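Local coordinates for 3-carboxy-cis,cis-muconate cycloisomerase (Pseudomonas putida, PDB 1RE5), which is a cycloisomerase of the largely helical, tetrameric fumarase/aspartase superfamily of enzymes, at residues D[183-194]-D[225-236]; D[383-391]-D[405-413]. All coordinates share one frame; numbering follows the deposited sequence.

Contact 1: residues D[183-194]-D[225-236]; sequences LRPRLLVLQFGG and PWHTQRDRLVEF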
# COMPACT_ATOMS: atom_id res chain seq x y z
N LEU D 183 1.32 -3.91 24.28
CA LEU D 183 0.76 -4.96 23.45
C LEU D 183 1.25 -6.35 23.83
O LEU D 183 0.68 -7.37 23.42
CB LEU D 183 1.05 -4.68 21.97
CG LEU D 183 2.48 -4.83 21.42
CD1 LEU D 183 2.88 -6.29 21.31
CD2 LEU D 183 2.53 -4.21 20.04
N ARG D 184 2.31 -6.41 24.63
CA ARG D 184 2.87 -7.70 25.02
C ARG D 184 1.83 -8.69 25.56
O ARG D 184 1.72 -9.82 25.07
CB ARG D 184 3.99 -7.48 26.03
CG ARG D 184 4.74 -8.73 26.40
CD ARG D 184 6.22 -8.44 26.60
NE ARG D 184 6.98 -9.69 26.59
CZ ARG D 184 8.23 -9.82 26.16
NH1 ARG D 184 8.90 -8.76 25.70
NH2 ARG D 184 8.81 -11.01 26.16
N PRO D 185 1.05 -8.29 26.58
CA PRO D 185 0.04 -9.19 27.16
C PRO D 185 -1.06 -9.58 26.18
O PRO D 185 -1.72 -10.61 26.35
CB PRO D 185 -0.52 -8.37 28.31
CG PRO D 185 -0.45 -6.96 27.77
CD PRO D 185 0.94 -6.94 27.17
N ARG D 186 -1.26 -8.75 25.17
CA ARG D 186 -2.29 -8.95 24.16
C ARG D 186 -1.80 -9.91 23.07
O ARG D 186 -2.53 -10.79 22.62
CB ARG D 186 -2.59 -7.59 23.56
CG ARG D 186 -3.95 -7.38 23.03
CD ARG D 186 -4.02 -5.95 22.51
NE ARG D 186 -4.03 -4.97 23.59
CZ ARG D 186 -3.44 -3.78 23.53
NH1 ARG D 186 -2.75 -3.41 22.46
NH2 ARG D 186 -3.55 -2.93 24.55
N LEU D 187 -0.54 -9.75 22.67
CA LEU D 187 0.06 -10.56 21.61
C LEU D 187 0.44 -11.99 21.98
O LEU D 187 0.17 -12.92 21.22
CB LEU D 187 1.30 -9.87 21.07
CG LEU D 187 2.09 -10.67 20.02
CD1 LEU D 187 1.33 -10.72 18.69
CD2 LEU D 187 3.43 -10.01 19.83
N LEU D 188 1.10 -12.15 23.12
CA LEU D 188 1.56 -13.46 23.56
C LEU D 188 0.45 -14.34 24.14
O LEU D 188 0.42 -14.61 25.35
CB LEU D 188 2.69 -13.28 24.58
CG LEU D 188 3.89 -12.48 24.07
CD1 LEU D 188 5.00 -12.43 25.10
CD2 LEU D 188 4.39 -13.11 22.78
N VAL D 189 -0.45 -14.78 23.27
CA VAL D 189 -1.55 -15.64 23.67
C VAL D 189 -1.47 -16.95 22.91
O VAL D 189 -0.85 -17.04 21.84
CB VAL D 189 -2.93 -14.98 23.40
CG1 VAL D 189 -3.15 -13.82 24.35
CG2 VAL D 189 -3.02 -14.52 21.94
N LEU D 190 -2.10 -17.98 23.48
CA LEU D 190 -2.11 -19.30 22.88
C LEU D 190 -3.21 -19.41 21.82
O LEU D 190 -4.23 -18.73 21.91
CB LEU D 190 -2.35 -20.36 23.96
CG LEU D 190 -2.60 -21.78 23.42
CD1 LEU D 190 -1.27 -22.42 23.06
CD2 LEU D 190 -3.35 -22.60 24.47
N GLN D 191 -2.98 -20.25 20.81
CA GLN D 191 -3.97 -20.48 19.77
C GLN D 191 -4.33 -21.96 19.87
O GLN D 191 -3.60 -22.82 19.35
CB GLN D 191 -3.43 -20.22 18.37
CG GLN D 191 -4.50 -20.41 17.30
CD GLN D 191 -5.50 -19.27 17.27
OE1 GLN D 191 -5.36 -18.33 16.47
NE2 GLN D 191 -6.50 -19.32 18.14
N PHE D 192 -5.45 -22.24 20.52
CA PHE D 192 -5.89 -23.62 20.71
C PHE D 192 -7.40 -23.66 20.58
O PHE D 192 -8.13 -23.33 21.53
CB PHE D 192 -5.44 -24.10 22.10
CG PHE D 192 -5.61 -25.57 22.32
CD1 PHE D 192 -5.03 -26.49 21.44
CD2 PHE D 192 -6.30 -26.05 23.42
CE1 PHE D 192 -5.15 -27.87 21.66
CE2 PHE D 192 -6.42 -27.42 23.65
CZ PHE D 192 -5.84 -28.33 22.77
N GLY D 193 -7.89 -24.07 19.42
CA GLY D 193 -9.32 -24.11 19.22
C GLY D 193 -9.79 -25.34 18.47
O GLY D 193 -10.98 -25.62 18.45
N GLY D 194 -8.86 -26.07 17.86
CA GLY D 194 -9.25 -27.26 17.12
C GLY D 194 -10.04 -26.95 15.85
O GLY D 194 -10.41 -25.80 15.59
N PRO D 225 -10.47 -18.72 21.11
CA PRO D 225 -9.52 -18.95 20.01
C PRO D 225 -9.67 -17.81 19.00
O PRO D 225 -10.72 -17.17 18.95
CB PRO D 225 -9.99 -20.29 19.43
CG PRO D 225 -10.52 -21.00 20.64
CD PRO D 225 -11.31 -19.91 21.34
N TRP D 226 -8.64 -17.54 18.21
CA TRP D 226 -8.71 -16.45 17.24
C TRP D 226 -8.24 -16.82 15.82
O TRP D 226 -7.49 -16.07 15.20
CB TRP D 226 -7.90 -15.24 17.75
CG TRP D 226 -6.57 -15.64 18.35
CD1 TRP D 226 -6.36 -16.20 19.57
CD2 TRP D 226 -5.29 -15.56 17.71
NE1 TRP D 226 -5.03 -16.49 19.74
CE2 TRP D 226 -4.35 -16.11 18.61
CE3 TRP D 226 -4.84 -15.09 16.47
CZ2 TRP D 226 -2.98 -16.20 18.31
CZ3 TRP D 226 -3.48 -15.18 16.16
CH2 TRP D 226 -2.57 -15.73 17.09
N HIS D 227 -8.71 -17.96 15.31
CA HIS D 227 -8.33 -18.40 13.98
C HIS D 227 -8.57 -17.36 12.88
O HIS D 227 -7.77 -17.26 11.94
CB HIS D 227 -9.07 -19.70 13.60
CG HIS D 227 -8.75 -20.86 14.48
ND1 HIS D 227 -7.46 -21.19 14.83
CD2 HIS D 227 -9.55 -21.75 15.10
CE1 HIS D 227 -7.48 -22.24 15.64
NE2 HIS D 227 -8.74 -22.60 15.82
N THR D 228 -9.66 -16.60 12.98
CA THR D 228 -9.96 -15.59 11.97
C THR D 228 -10.13 -14.16 12.51
O THR D 228 -10.74 -13.29 11.86
CB THR D 228 -11.20 -15.99 11.12
OG1 THR D 228 -12.37 -16.08 11.94
CG2 THR D 228 -10.97 -17.34 10.47
N GLN D 229 -9.58 -13.93 13.71
CA GLN D 229 -9.58 -12.60 14.33
C GLN D 229 -8.07 -12.33 14.46
O GLN D 229 -7.45 -12.71 15.46
CB GLN D 229 -10.24 -12.64 15.71
CG GLN D 229 -11.76 -12.88 15.70
CD GLN D 229 -12.55 -11.79 15.00
OE1 GLN D 229 -12.06 -10.67 14.79
NE2 GLN D 229 -13.79 -12.10 14.63
N ARG D 230 -7.49 -11.67 13.45
CA ARG D 230 -6.05 -11.44 13.43
C ARG D 230 -5.51 -10.08 13.91
O ARG D 230 -4.32 -9.77 13.70
CB ARG D 230 -5.55 -11.69 12.00
CG ARG D 230 -6.37 -12.73 11.24
CD ARG D 230 -6.16 -14.09 11.83
NE ARG D 230 -4.85 -14.64 11.48
CZ ARG D 230 -4.29 -15.67 12.11
NH1 ARG D 230 -4.92 -16.26 13.11
NH2 ARG D 230 -3.10 -16.11 11.72
N ASP D 231 -6.33 -9.29 14.59
CA ASP D 231 -5.87 -7.98 15.04
C ASP D 231 -4.57 -8.02 15.84
O ASP D 231 -3.74 -7.11 15.73
CB ASP D 231 -6.95 -7.30 15.86
CG ASP D 231 -7.35 -8.11 17.05
OD1 ASP D 231 -7.17 -7.65 18.19
OD2 ASP D 231 -7.85 -9.23 16.82
N ARG D 232 -4.38 -9.06 16.65
CA ARG D 232 -3.16 -9.15 17.45
C ARG D 232 -1.89 -9.12 16.60
O ARG D 232 -0.94 -8.40 16.92
CB ARG D 232 -3.18 -10.43 18.31
CG ARG D 232 -4.13 -10.36 19.50
CD ARG D 232 -4.18 -11.68 20.26
NE ARG D 232 -5.55 -12.19 20.30
CZ ARG D 232 -6.31 -12.22 21.39
NH1 ARG D 232 -5.83 -11.78 22.54
NH2 ARG D 232 -7.55 -12.65 21.32
N LEU D 233 -1.88 -9.88 15.51
CA LEU D 233 -0.69 -9.91 14.64
C LEU D 233 -0.52 -8.60 13.86
O LEU D 233 0.60 -8.11 13.67
CB LEU D 233 -0.78 -11.09 13.67
CG LEU D 233 -1.03 -12.48 14.27
CD1 LEU D 233 -1.03 -13.54 13.16
CD2 LEU D 233 0.06 -12.79 15.29
N VAL D 234 -1.63 -8.03 13.41
CA VAL D 234 -1.57 -6.80 12.65
C VAL D 234 -1.13 -5.64 13.54
O VAL D 234 -0.42 -4.74 13.09
CB VAL D 234 -2.93 -6.51 12.02
CG1 VAL D 234 -2.88 -5.22 11.22
CG2 VAL D 234 -3.31 -7.67 11.12
N GLU D 235 -1.53 -5.64 14.81
CA GLU D 235 -1.09 -4.57 15.70
C GLU D 235 0.43 -4.62 15.90
O GLU D 235 1.10 -3.58 15.87
CB GLU D 235 -1.75 -4.68 17.06
CG GLU D 235 -1.03 -3.88 18.13
CD GLU D 235 -1.78 -3.89 19.44
OE1 GLU D 235 -2.14 -4.99 19.93
OE2 GLU D 235 -2.01 -2.79 19.99
N PHE D 236 0.96 -5.81 16.12
CA PHE D 236 2.41 -5.97 16.30
C PHE D 236 3.15 -5.47 15.07
O PHE D 236 4.16 -4.77 15.18
CB PHE D 236 2.75 -7.45 16.55
CG PHE D 236 4.22 -7.72 16.67
CD1 PHE D 236 4.96 -7.16 17.71
CD2 PHE D 236 4.87 -8.53 15.76
CE1 PHE D 236 6.34 -7.42 17.83
CE2 PHE D 236 6.25 -8.79 15.87
CZ PHE D 236 6.98 -8.23 16.90
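Arg186 and Glu235 meet in a salt bridge in which a single nitrogen serves both carboxylate oxygens. NH1 of Arg186 lies 2.7 Å from OE2 of Glu235 and also donates a hydrogen bond of 3.0 Å to OE1 of Glu235, on the syn lone pair of that oxygen. The guanidinium and carboxylate planes are nearly coplanar, 19° apart. A bend at chi3 (-72°) turns the Arg186 guanidinium to this carboxylate, whereas Glu235 reaches out on an extended chain.

Beside the ion pair, Leu187 splits its branches. CD2 of Leu187 sits over the face of the Phe236 ring, 4.2 Å from its centroid, a CH-pi contact; CD1 turns to the carbonyl of Arg232 and to CD2 of Leu233. Leu183 adds CD1 against the same phenyl ring.

These residues join the end of helix 162-187 to the start of helix 231-257, two long helices of the superfamily's central helical region, whose short segments here run roughly antiparallel (144°) with axes 9.9 Å apart. At Leu188, the centre of an inverse gamma turn, the chain leaves the helix, and 189-194 then runs beside 225-230, the loop preceding helix 231-257. Trp226 NE1 donates to Leu190 O at 3.2 Å, from above the carbonyl plane. The Gln191 amide lies over one face of the indole, tilted against the ring, and Arg232 NE over the opposite face, offset toward the rim, while Arg232 NH1 makes a weak bond to Arg186 O. Farther along, CG of Pro225 packs 3.6 Å from CA of Gly193.

In the second shell, Glu182 of the second subunit pairs with Arg186, and Arg179 of that subunit with Glu235 and Asp231. Asp108 accepts from the backbone nitrogens of Gly193 and Gly194, and Glu323 pairs with Arg230.

Contact 2: residues D[383-391]-D[405-413]; sequences RAHHLLEQC and VLGDEPQVS
Leu387 reaches across from helix 381-397 and divides its two methyls between different neighbours. CD2 of Leu387 packs 3.6 Å from CG2 of Val412 and also touches CB of Gln411, whereas CD1 comes up against the whole carboxylate of Glu409, a side chain that approaches from the opposite direction. With its CG anti to the backbone N (chi1 -173°), Leu387 carries both branches over to the second segment. One turn later, Cys391 continues the apolar contact: its SG lies 3.4 Å from CD2 of Leu406, and its CB is 3.8 Å from CG1 of Val405. Leu388 brings CD1 to the same Leu406 methyl from farther off, at 4.4 Å. Leu375 and Val371 of helix 368-378 close in behind, Leu375 against Val412 and Ala384, Val371 against Leu388.

The side-chain hydrogen bonds at the helix break are made within 405-413. Glu409 occupies the N-cap of helix 410-415, and a bend at chi2 (56°) folds its carboxylate back so that OE2 accepts a weak capping bond of 3.3 Å from Gln411 N. The carbonyl oxygen of Glu409 is gripped twice by Ser413, by its backbone N at 2.7 Å and by its OG at 2.8 Å, the hydroxyl standing above the carbonyl plane. Asp408, just before, forms a salt bridge with Arg400, outside the segment, which also touches Val405.

In the C-terminal domain helix 381-397 packs across the break between helices 402-407 and 410-415. The association of the two segments rests mainly on apolar packing, with the Glu409 carboxylate set among it: a buried acid group lying against a leucine methyl, with a weak capping bond from its own segment.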
# COMPACT_ATOMS: atom_id res chain seq x y z
N ARG D 383 8.49 51.41 14.68
CA ARG D 383 9.66 52.01 14.04
C ARG D 383 10.74 50.96 13.77
O ARG D 383 11.39 50.98 12.72
CB ARG D 383 10.24 53.12 14.93
CG ARG D 383 11.41 53.85 14.30
CD ARG D 383 12.09 54.75 15.32
NE ARG D 383 13.22 55.48 14.76
CZ ARG D 383 14.07 56.22 15.47
NH1 ARG D 383 13.92 56.32 16.79
NH2 ARG D 383 15.06 56.86 14.87
N ALA D 384 10.93 50.06 14.72
CA ALA D 384 11.92 49.00 14.60
C ALA D 384 11.62 48.12 13.39
O ALA D 384 12.53 47.73 12.67
CB ALA D 384 11.94 48.16 15.88
N HIS D 385 10.35 47.81 13.18
CA HIS D 385 9.93 46.98 12.05
C HIS D 385 10.47 47.57 10.75
O HIS D 385 11.16 46.89 9.99
CB HIS D 385 8.41 46.89 11.99
CG HIS D 385 7.90 45.98 10.91
ND1 HIS D 385 8.15 44.63 10.88
CD2 HIS D 385 7.15 46.25 9.80
CE1 HIS D 385 7.58 44.09 9.82
NE2 HIS D 385 6.97 45.05 9.14
N HIS D 386 10.14 48.83 10.51
CA HIS D 386 10.60 49.52 9.31
C HIS D 386 12.12 49.47 9.22
O HIS D 386 12.68 48.98 8.24
CB HIS D 386 10.14 50.98 9.35
CG HIS D 386 10.81 51.85 8.33
ND1 HIS D 386 10.57 51.72 6.98
CD2 HIS D 386 11.72 52.85 8.46
CE1 HIS D 386 11.31 52.60 6.32
NE2 HIS D 386 12.02 53.29 7.19
N LEU D 387 12.78 49.99 10.25
CA LEU D 387 14.24 50.04 10.32
C LEU D 387 14.95 48.70 10.09
O LEU D 387 16.08 48.67 9.59
CB LEU D 387 14.67 50.63 11.67
CG LEU D 387 16.16 50.92 11.85
CD1 LEU D 387 16.61 51.96 10.83
CD2 LEU D 387 16.42 51.41 13.27
N LEU D 388 14.30 47.60 10.46
CA LEU D 388 14.90 46.27 10.29
C LEU D 388 14.77 45.77 8.86
O LEU D 388 15.72 45.25 8.29
CB LEU D 388 14.26 45.27 11.26
CG LEU D 388 15.00 43.95 11.48
CD1 LEU D 388 16.40 44.20 12.01
CD2 LEU D 388 14.22 43.10 12.47
N GLU D 389 13.59 45.92 8.26
CA GLU D 389 13.40 45.48 6.89
C GLU D 389 14.36 46.25 6.00
O GLU D 389 14.86 45.73 5.00
CB GLU D 389 11.97 45.76 6.43
CG GLU D 389 10.91 45.00 7.19
CD GLU D 389 9.53 45.23 6.62
OE1 GLU D 389 9.09 46.40 6.58
OE2 GLU D 389 8.88 44.23 6.23
N GLN D 390 14.62 47.49 6.38
CA GLN D 390 15.51 48.36 5.62
C GLN D 390 16.94 47.82 5.67
O GLN D 390 17.62 47.78 4.65
CB GLN D 390 15.46 49.77 6.21
CG GLN D 390 16.33 50.79 5.48
CD GLN D 390 16.32 52.15 6.17
OE1 GLN D 390 15.28 52.80 6.25
NE2 GLN D 390 17.48 52.57 6.67
N CYS D 391 17.38 47.39 6.85
CA CYS D 391 18.73 46.85 7.02
C CYS D 391 18.90 45.52 6.30
O CYS D 391 19.99 45.22 5.80
CB CYS D 391 19.05 46.65 8.50
SG CYS D 391 19.55 48.14 9.37
N VAL D 405 25.73 45.72 8.36
CA VAL D 405 24.68 46.66 8.01
C VAL D 405 24.04 47.33 9.22
O VAL D 405 23.70 48.52 9.16
CB VAL D 405 23.57 45.96 7.20
CG1 VAL D 405 22.48 46.95 6.83
CG2 VAL D 405 24.18 45.35 5.96
N LEU D 406 23.89 46.59 10.32
CA LEU D 406 23.30 47.14 11.55
C LEU D 406 24.27 48.04 12.30
O LEU D 406 23.86 48.97 13.00
CB LEU D 406 22.85 46.00 12.47
CG LEU D 406 21.65 45.17 12.03
CD1 LEU D 406 21.43 44.03 13.02
CD2 LEU D 406 20.42 46.05 11.93
N GLY D 407 25.56 47.77 12.15
CA GLY D 407 26.57 48.57 12.81
C GLY D 407 26.70 49.94 12.18
O GLY D 407 27.09 50.90 12.83
N ASP D 408 26.35 50.02 10.89
CA ASP D 408 26.42 51.26 10.14
C ASP D 408 25.05 51.95 10.14
O ASP D 408 24.82 52.90 9.39
CB ASP D 408 26.85 50.97 8.70
CG ASP D 408 28.24 50.36 8.62
OD1 ASP D 408 28.66 49.95 7.52
OD2 ASP D 408 28.91 50.28 9.67
N GLU D 409 24.15 51.46 10.98
CA GLU D 409 22.82 52.03 11.07
C GLU D 409 22.72 52.94 12.29
O GLU D 409 22.68 52.46 13.43
CB GLU D 409 21.78 50.91 11.16
CG GLU D 409 20.38 51.39 11.50
CD GLU D 409 19.87 52.42 10.53
OE1 GLU D 409 19.74 52.10 9.33
OE2 GLU D 409 19.58 53.56 10.97
N PRO D 410 22.70 54.26 12.07
CA PRO D 410 22.61 55.25 13.15
C PRO D 410 21.65 54.90 14.29
O PRO D 410 22.08 54.78 15.44
CB PRO D 410 22.20 56.52 12.40
CG PRO D 410 22.97 56.37 11.12
CD PRO D 410 22.73 54.92 10.75
N GLN D 411 20.37 54.73 13.99
CA GLN D 411 19.39 54.41 15.03
C GLN D 411 19.75 53.13 15.78
O GLN D 411 19.60 53.06 17.00
CB GLN D 411 17.99 54.26 14.45
CG GLN D 411 17.41 55.53 13.86
CD GLN D 411 17.92 55.81 12.46
OE1 GLN D 411 19.11 56.06 12.25
NE2 GLN D 411 17.01 55.76 11.49
N VAL D 412 20.22 52.13 15.04
CA VAL D 412 20.59 50.86 15.65
C VAL D 412 21.86 50.94 16.49
O VAL D 412 21.87 50.51 17.65
CB VAL D 412 20.77 49.76 14.57
CG1 VAL D 412 21.30 48.48 15.21
CG2 VAL D 412 19.44 49.50 13.87
N SER D 413 22.93 51.49 15.92
CA SER D 413 24.19 51.62 16.63
C SER D 413 24.11 52.65 17.77
O SER D 413 25.00 52.73 18.61
CB SER D 413 25.31 52.01 15.65
OG SER D 413 24.97 53.17 14.93

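In the fold
The two contacts lie on opposite sides of the chain's centre, contact 1 about 21 Å and contact 2 about 50 Å from it, each measured from the centre of the contact. Their own centres are 67 Å apart and their nearest atoms about 48 Å, so they do not touch. They follow in series along the chain, contact 1 in the lyase part of the sequence, contact 2 in the adenylosuccinate lyase C-terminal part. Contact 1 is also bound to the second subunit, whereas no other chain of the tetramer reaches contact 2. 2,3-dihydroxy-1,4-dithiobutane occupies two sites along helix 286-307, one lined by Thr296, Arg297, Pro299 and Gly300, the other by Ser303, Thr304 and Ala307.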